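Local coordinates for phosphatidylglycerol lysyltransferase C-terminal domain-containing protein (Bacteroides thetaiotaomicron, PDB 2HQY), which is of unknown function but binds coenzyme A and probably belongs among the acyltransferase-like relatives of the lysyltransferase domain of phosphatidylglycerol lysyltransferases, at residues Thr158-Pro162 with Asp163-Glu167; Lys5-Thr8 with Leu9-Asp13. All coordinates share one frame; numbering follows the deposited sequence. Where two conformers were deposited one is given.

How the interactions relate
Both interactions sit where the chain leaves a strand and enters a helix. Interaction 2 (Lys5-Asp13) leads from strand 5-6 into helix 12-19, and interaction 1 (Thr158-Glu167) leads from strand 156-159 into helix 165-179. Their centres are 24 Å apart and their nearest atoms about 12 Å, so they do not touch. Helix 201-204 connects them: Phe201 and Glu202 pack on interaction 1, Ala203 and Leu204 on interaction 2. Each also meets the second subunit. Neither lies at the coenzyme A pocket, but the helix begun in interaction 1 goes on to carry Trp175 and Asn179, which line that pocket.

Interaction 1: residues Thr158-Pro162 with Asp163-Glu167; sequences TPITP and DRIQE
Arg164 reaches back along the chain and lays its guanidinium across Thr158, with methyl CG2 of Thr158 sitting over the centre of the flat group, 3.7 Å above its plane. The arginine chain runs extended from CG to NE (chi2 -174°, chi3 -175°), which carries the guanidinium back to Thr158. NH2 of Arg164 then donates to Pro159 O at 3.2 Å, with the oxygen tilted out of the guanidinium plane and the N-H...O angle a bent 144°. Thr161 lies obliquely alongside the chain, its OG1 3.4 Å from CG of Arg164.

At the turn itself, Arg164 N donates to Thr161 O at 2.9 Å, closing a beta turn through Pro162 and Asp163, and Ile165 N makes a weak bond to Pro162 O. The tight, greasy side lies here too, where CG2 of buried Ile160 meets CD1 of Ile165 at 3.6 Å, the two side chains crossing at about a right angle. Phe201 of helix 201-204 packs on both isoleucines. Thr158 and Ile165 were each modelled in two conformers, so their exact contacts are somewhat provisional.

The other side is loose and wet. Pro162 and Asp163 are exposed, and a water links Pro162 O (2.9 Å) to Gln166 N (3.0 Å), extending the turn into the first residues of helix 165-179. Asp163 points its carboxylate out to the dimer partner, where OD1 forms a salt bridge with Lys88 of the second subunit.

With an alanine at Arg164, Pro159 O would probably lose this donor and the Thr158 methyl its flat cover. The chemistry thus divides the work: main-chain bonds shape the strand-to-helix turn, and a folded-back cation ties the turn leading into helix 165-179 to the end of strand 156-159.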
ATOM      1  N   THR A 158       1.598 -30.838  -3.370  1.00 13.85           N
ATOM      2  CA  THR A 158       2.052 -30.526  -2.023  0.50 14.75           C
ATOM      3  C   THR A 158       1.318 -29.298  -1.486  1.00 14.87           C
ATOM      4  O   THR A 158       1.011 -28.373  -2.275  1.00 16.03           O
ATOM      5  CB  THR A 158       3.570 -30.223  -1.985  0.50 15.31           C
ATOM      6  OG1 THR A 158       3.904 -29.312  -3.042  0.50 16.18           O
ATOM      7  CG2 THR A 158       4.409 -31.501  -2.105  0.50 14.89           C
ATOM      8  N   PRO A 159       1.070 -29.255  -0.154  1.00 14.99           N
ATOM      9  CA  PRO A 159       0.581 -28.027   0.448  1.00 14.90           C
ATOM     10  C   PRO A 159       1.656 -26.942   0.347  1.00 14.90           C
ATOM     11  O   PRO A 159       2.857 -27.253   0.235  1.00 14.86           O
ATOM     12  CB  PRO A 159       0.358 -28.406   1.923  1.00 16.00           C
ATOM     13  CG  PRO A 159       0.310 -29.910   1.932  1.00 17.69           C
ATOM     14  CD  PRO A 159       1.220 -30.338   0.852  1.00 14.63           C
ATOM     15  N   ILE A 160       1.236 -25.692   0.355  1.00 13.48           N
ATOM     16  CA  ILE A 160       2.200 -24.604   0.466  1.00 14.00           C
ATOM     17  C   ILE A 160       2.734 -24.577   1.904  1.00 15.92           C
ATOM     18  O   ILE A 160       1.964 -24.512   2.866  1.00 16.47           O
ATOM     19  CB  ILE A 160       1.623 -23.216   0.068  1.00 13.67           C
ATOM     20  CG1 ILE A 160       1.299 -23.179  -1.445  1.00 12.69           C
ATOM     21  CG2 ILE A 160       2.641 -22.121   0.399  1.00 12.84           C
ATOM     22  CD1 ILE A 160       0.606 -21.892  -1.919  1.00 13.60           C
ATOM     23  N   THR A 161       4.054 -24.722   2.031  1.00 16.92           N
ATOM     24  CA  THR A 161       4.736 -24.644   3.320  1.00 17.88           C
ATOM     25  C   THR A 161       5.736 -23.503   3.192  1.00 18.02           C
ATOM     26  O   THR A 161       6.023 -23.031   2.054  1.00 16.68           O
ATOM     27  CB  THR A 161       5.528 -25.939   3.623  1.00 18.33           C
ATOM     28  OG1 THR A 161       6.369 -26.215   2.502  1.00 20.40           O
ATOM     29  CG2 THR A 161       4.581 -27.108   3.865  1.00 19.34           C
ATOM     30  N   PRO A 162       6.283 -23.042   4.336  1.00 18.87           N
ATOM     31  CA  PRO A 162       7.281 -21.965   4.287  1.00 19.65           C
ATOM     32  C   PRO A 162       8.424 -22.203   3.325  1.00 19.02           C
ATOM     33  O   PRO A 162       8.775 -21.280   2.604  1.00 18.31           O
ATOM     34  CB  PRO A 162       7.761 -21.861   5.755  1.00 19.86           C
ATOM     35  CG  PRO A 162       6.503 -22.184   6.527  1.00 21.01           C
ATOM     36  CD  PRO A 162       5.958 -23.388   5.740  1.00 19.91           C
ATOM     37  N   ASP A 163       8.970 -23.421   3.268  1.00 18.90           N
ATOM     38  CA  ASP A 163      10.096 -23.685   2.369  1.00 19.78           C
ATOM     39  C   ASP A 163       9.723 -23.699   0.887  1.00 18.59           C
ATOM     40  O   ASP A 163      10.606 -23.647   0.024  1.00 18.11           O
ATOM     41  CB  ASP A 163      10.785 -25.013   2.704  1.00 20.09           C
ATOM     42  CG  ASP A 163      12.139 -25.158   1.997  1.00 26.08           C
ATOM     43  OD1 ASP A 163      12.950 -24.166   1.968  1.00 27.60           O
ATOM     44  OD2 ASP A 163      12.397 -26.261   1.443  1.00 29.68           O
ATOM     45  N   ARG A 164       8.418 -23.766   0.606  1.00 17.05           N
ATOM     46  CA  ARG A 164       7.917 -23.820  -0.762  1.00 16.61           C
ATOM     47  C   ARG A 164       7.338 -22.494  -1.268  1.00 15.60           C
ATOM     48  O   ARG A 164       6.851 -22.430  -2.407  1.00 15.38           O
ATOM     49  CB  ARG A 164       6.889 -24.951  -0.912  1.00 15.46           C
ATOM     50  CG  ARG A 164       7.470 -26.353  -0.661  1.00 17.09           C
ATOM     51  CD  ARG A 164       6.434 -27.440  -0.983  1.00 19.34           C
ATOM     52  NE  ARG A 164       6.939 -28.767  -0.630  1.00 21.88           N
ATOM     53  CZ  ARG A 164       6.421 -29.544   0.324  1.00 24.99           C
ATOM     54  NH1 ARG A 164       6.965 -30.732   0.548  1.00 26.88           N
ATOM     55  NH2 ARG A 164       5.350 -29.174   1.035  1.00 24.93           N
ATOM     56  N   ILE A 165       7.418 -21.440  -0.452  1.00 15.25           N
ATOM     57  CA  ILE A 165       6.948 -20.116  -0.870  0.50 15.29           C
ATOM     58  C   ILE A 165       7.762 -19.627  -2.063  1.00 15.50           C
ATOM     59  O   ILE A 165       7.196 -19.094  -3.047  1.00 14.50           O
ATOM     60  CB  ILE A 165       7.025 -19.084   0.292  0.50 15.37           C
ATOM     61  CG1 ILE A 165       6.222 -19.561   1.522  0.50 16.15           C
ATOM     62  CG2 ILE A 165       6.572 -17.693  -0.184  0.50 15.98           C
ATOM     63  CD1 ILE A 165       4.690 -19.347   1.444  0.50 16.90           C
ATOM     64  N   GLN A 166       9.087 -19.822  -1.993  1.00 14.80           N
ATOM     65  CA  GLN A 166       9.949 -19.345  -3.082  1.00 15.56           C
ATOM     66  C   GLN A 166       9.582 -19.939  -4.465  1.00 15.64           C
ATOM     67  O   GLN A 166       9.633 -19.224  -5.504  1.00 15.31           O
ATOM     68  CB  GLN A 166      11.441 -19.520  -2.763  1.00 15.16           C
ATOM     69  CG  GLN A 166      12.348 -18.819  -3.775  1.00 17.60           C
ATOM     70  CD  GLN A 166      12.105 -17.311  -3.805  1.00 20.37           C
ATOM     71  OE1 GLN A 166      12.150 -16.662  -2.770  1.00 20.23           O
ATOM     72  NE2 GLN A 166      11.866 -16.753  -5.002  1.00 22.34           N
ATOM     73  N   GLU A 167       9.237 -21.225  -4.520  1.00 15.77           N
ATOM     74  CA  GLU A 167       8.915 -21.759  -5.853  1.00 16.29           C
ATOM     75  C   GLU A 167       7.609 -21.161  -6.399  1.00 15.34           C
ATOM     76  O   GLU A 167       7.458 -20.978  -7.621  1.00 14.76           O
ATOM     77  CB  GLU A 167       8.937 -23.288  -5.911  1.00 17.97           C
ATOM     78  CG  GLU A 167       8.010 -23.989  -4.996  1.00 18.57           C
ATOM     79  CD  GLU A 167       8.054 -25.502  -5.210  1.00 22.21           C
ATOM     80  OE1 GLU A 167       8.790 -25.985  -6.088  1.00 26.54           O
ATOM     81  OE2 GLU A 167       7.361 -26.208  -4.484  1.00 22.86           O
TER
HETATM   82  O   HOH W   1      10.543 -20.364   0.554  1.00 18.62           O

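Interaction 2: residues Lys5-Thr8 with Leu9-Asp13; sequences KDIT and LADRD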
ATOM      1  N   LYS A   5      -8.575   3.101  10.964  1.00 20.40           N
ATOM      2  CA  LYS A   5      -7.179   2.731  10.975  1.00 19.18           C
ATOM      3  C   LYS A   5      -6.828   1.863   9.791  1.00 17.58           C
ATOM      4  O   LYS A   5      -7.663   1.102   9.299  1.00 16.58           O
ATOM      5  CB  LYS A   5      -6.809   2.030  12.273  1.00 20.59           C
ATOM      6  CG  LYS A   5      -7.772   1.012  12.780  1.00 23.04           C
ATOM      7  CD  LYS A   5      -7.874   1.156  14.304  1.00 24.14           C
ATOM      8  N   ASP A   6      -5.582   1.982   9.352  1.00 16.76           N
ATOM      9  CA  ASP A   6      -5.085   1.140   8.262  1.00 16.45           C
ATOM     10  C   ASP A   6      -5.193  -0.328   8.641  1.00 16.54           C
ATOM     11  O   ASP A   6      -4.806  -0.739   9.736  1.00 16.98           O
ATOM     12  CB  ASP A   6      -3.625   1.462   7.943  1.00 16.42           C
ATOM     13  CG  ASP A   6      -3.409   2.899   7.580  1.00 17.70           C
ATOM     14  OD1 ASP A   6      -4.380   3.603   7.199  1.00 18.66           O
ATOM     15  OD2 ASP A   6      -2.243   3.335   7.706  1.00 18.59           O
ATOM     16  N   ILE A   7      -5.678  -1.150   7.716  1.00 16.92           N
ATOM     17  CA  ILE A   7      -5.739  -2.576   7.981  1.00 17.31           C
ATOM     18  C   ILE A   7      -4.315  -3.174   7.996  1.00 16.68           C
ATOM     19  O   ILE A   7      -3.456  -2.771   7.213  1.00 16.94           O
ATOM     20  CB  ILE A   7      -6.634  -3.299   6.955  1.00 17.22           C
ATOM     21  CG1 ILE A   7      -6.972  -4.707   7.502  1.00 20.06           C
ATOM     22  CG2 ILE A   7      -5.980  -3.261   5.544  1.00 16.21           C
ATOM     23  CD1 ILE A   7      -7.948  -5.544   6.692  1.00 20.57           C
ATOM     24  N   THR A   8      -4.074  -4.108   8.913  1.00 16.86           N
ATOM     25  CA  THR A   8      -2.780  -4.810   8.988  1.00 17.20           C
ATOM     26  C   THR A   8      -2.956  -6.283   9.330  1.00 16.43           C
ATOM     27  O   THR A   8      -4.000  -6.688   9.842  1.00 15.76           O
ATOM     28  CB  THR A   8      -1.819  -4.181  10.043  1.00 18.26           C
ATOM     29  OG1 THR A   8      -2.296  -4.434  11.375  1.00 21.23           O
ATOM     30  CG2 THR A   8      -1.682  -2.726   9.863  1.00 17.98           C
ATOM     31  N   LEU A   9      -1.896  -7.070   9.102  1.00 16.99           N
ATOM     32  CA  LEU A   9      -1.833  -8.469   9.577  1.00 17.09           C
ATOM     33  C   LEU A   9      -2.313  -8.686  11.009  1.00 17.83           C
ATOM     34  O   LEU A   9      -2.952  -9.697  11.306  1.00 18.57           O
ATOM     35  CB  LEU A   9      -0.392  -8.962   9.547  1.00 18.46           C
ATOM     36  CG  LEU A   9       0.303  -8.912   8.207  1.00 17.27           C
ATOM     37  CD1 LEU A   9       1.792  -9.373   8.330  1.00 15.79           C
ATOM     38  CD2 LEU A   9      -0.472  -9.825   7.250  1.00 18.89           C
ATOM     39  N   ALA A  10      -1.982  -7.747  11.891  1.00 17.24           N
ATOM     40  CA  ALA A  10      -2.271  -7.878  13.319  1.00 18.01           C
ATOM     41  C   ALA A  10      -3.763  -7.831  13.624  1.00 18.13           C
ATOM     42  O   ALA A  10      -4.199  -8.183  14.716  1.00 18.91           O
ATOM     43  CB  ALA A  10      -1.515  -6.796  14.110  1.00 17.79           C
ATOM     44  N   ASP A  11      -4.555  -7.404  12.646  1.00 18.04           N
ATOM     45  CA  ASP A  11      -5.990  -7.196  12.846  1.00 17.46           C
ATOM     46  C   ASP A  11      -6.827  -8.418  12.490  1.00 17.41           C
ATOM     47  O   ASP A  11      -8.058  -8.336  12.451  1.00 17.83           O
ATOM     48  CB  ASP A  11      -6.466  -5.984  12.033  1.00 17.16           C
ATOM     49  CG  ASP A  11      -5.768  -4.714  12.454  1.00 19.45           C
ATOM     50  OD1 ASP A  11      -5.734  -4.405  13.672  1.00 19.15           O
ATOM     51  OD2 ASP A  11      -5.241  -4.035  11.565  1.00 21.11           O
ATOM     52  N   ARG A  12      -6.161  -9.533  12.222  1.00 16.38           N
ATOM     53  CA  ARG A  12      -6.836 -10.759  11.824  1.00 15.99           C
ATOM     54  C   ARG A  12      -7.965 -11.157  12.787  1.00 16.52           C
ATOM     55  O   ARG A  12      -9.100 -11.360  12.350  1.00 16.42           O
ATOM     56  CB  ARG A  12      -5.823 -11.888  11.707  1.00 16.08           C
ATOM     57  CG  ARG A  12      -6.445 -13.152  11.208  1.00 17.16           C
ATOM     58  CD  ARG A  12      -5.336 -14.139  10.926  1.00 18.84           C
ATOM     59  NE  ARG A  12      -5.746 -15.517  11.052  1.00 22.29           N
ATOM     60  CZ  ARG A  12      -4.897 -16.538  11.069  1.00 23.90           C
ATOM     61  NH1 ARG A  12      -3.582 -16.310  10.984  1.00 22.47           N
ATOM     62  NH2 ARG A  12      -5.367 -17.790  11.177  1.00 24.63           N
ATOM     63  N   ASP A  13      -7.659 -11.247  14.082  1.00 17.21           N
ATOM     64  CA  ASP A  13      -8.662 -11.680  15.084  1.00 18.32           C
ATOM     65  C   ASP A  13      -9.847 -10.733  15.145  1.00 18.50           C
ATOM     66  O   ASP A  13     -11.003 -11.170  15.241  1.00 19.09           O
ATOM     67  CB  ASP A  13      -8.035 -11.826  16.477  1.00 18.60           C
ATOM     68  CG  ASP A  13      -7.066 -13.013  16.587  1.00 22.49           C
ATOM     69  OD1 ASP A  13      -6.985 -13.860  15.665  1.00 24.79           O
ATOM     70  OD2 ASP A  13      -6.364 -13.106  17.621  1.00 26.30           O
TER
HETATM   71  O   HOH W   2      -4.510  -1.373  12.319  1.00 30.27           O
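Thr8 stands just before the 3-10 turn 9-11 that leads from strand 5-6 into helix 12-19, and it pairs with Asp11 in a pattern like a capping box. Asp11 N donates to Thr8 O at 2.9 Å, closing the beta turn through Leu9 and Ala10, and the carboxylate of Asp11 folds back to Thr8, although Asp11 itself is at the N-cap position of the helix. OD2 of Asp11 accepts the N-H of Thr8, N to OD2 also 2.9 Å, on the anti lone pair, the one turned away from OD1.

The same oxygen takes a second bond, from the hydroxyl of Thr8: OG1 of Thr8 lies 3.0 Å from OD2 of Asp11 and comes in from above the carboxylate plane, 64° out of it. The hydroxyl can do this because chi1 of 70° places OG1 between the backbone N and the carbonyl carbon. From there OG1 of Thr8 also receives a weak bond from Ala10 N at 3.4 Å, an ST turn in outline. The Asp11 side-chain half of a capping box is there; the other half is replaced, Asp11 N going to Thr8 O.

A water bridges Asp6 O (2.7 Å) and Asp11 OD2, carrying the network back to the strand. Around this polar knot, Ile7 packs into helix 31-36 against Phe31, Leu34 and Cys35, and Leu9 packs on helix 201-204. OD2 of Asp6 makes a hydrogen bond to Tyr196 and a salt bridge to Arg38, both of the second subunit, while OD1 binds Gln44 of its own chain.

OD2 of Asp11 is held by three donors, which probably stabilise its negative charge; the bond to OD2, with the weak one from Ala10 N, probably settles the orientation of the hydroxyl of Thr8, a buried residue near the subunit interface.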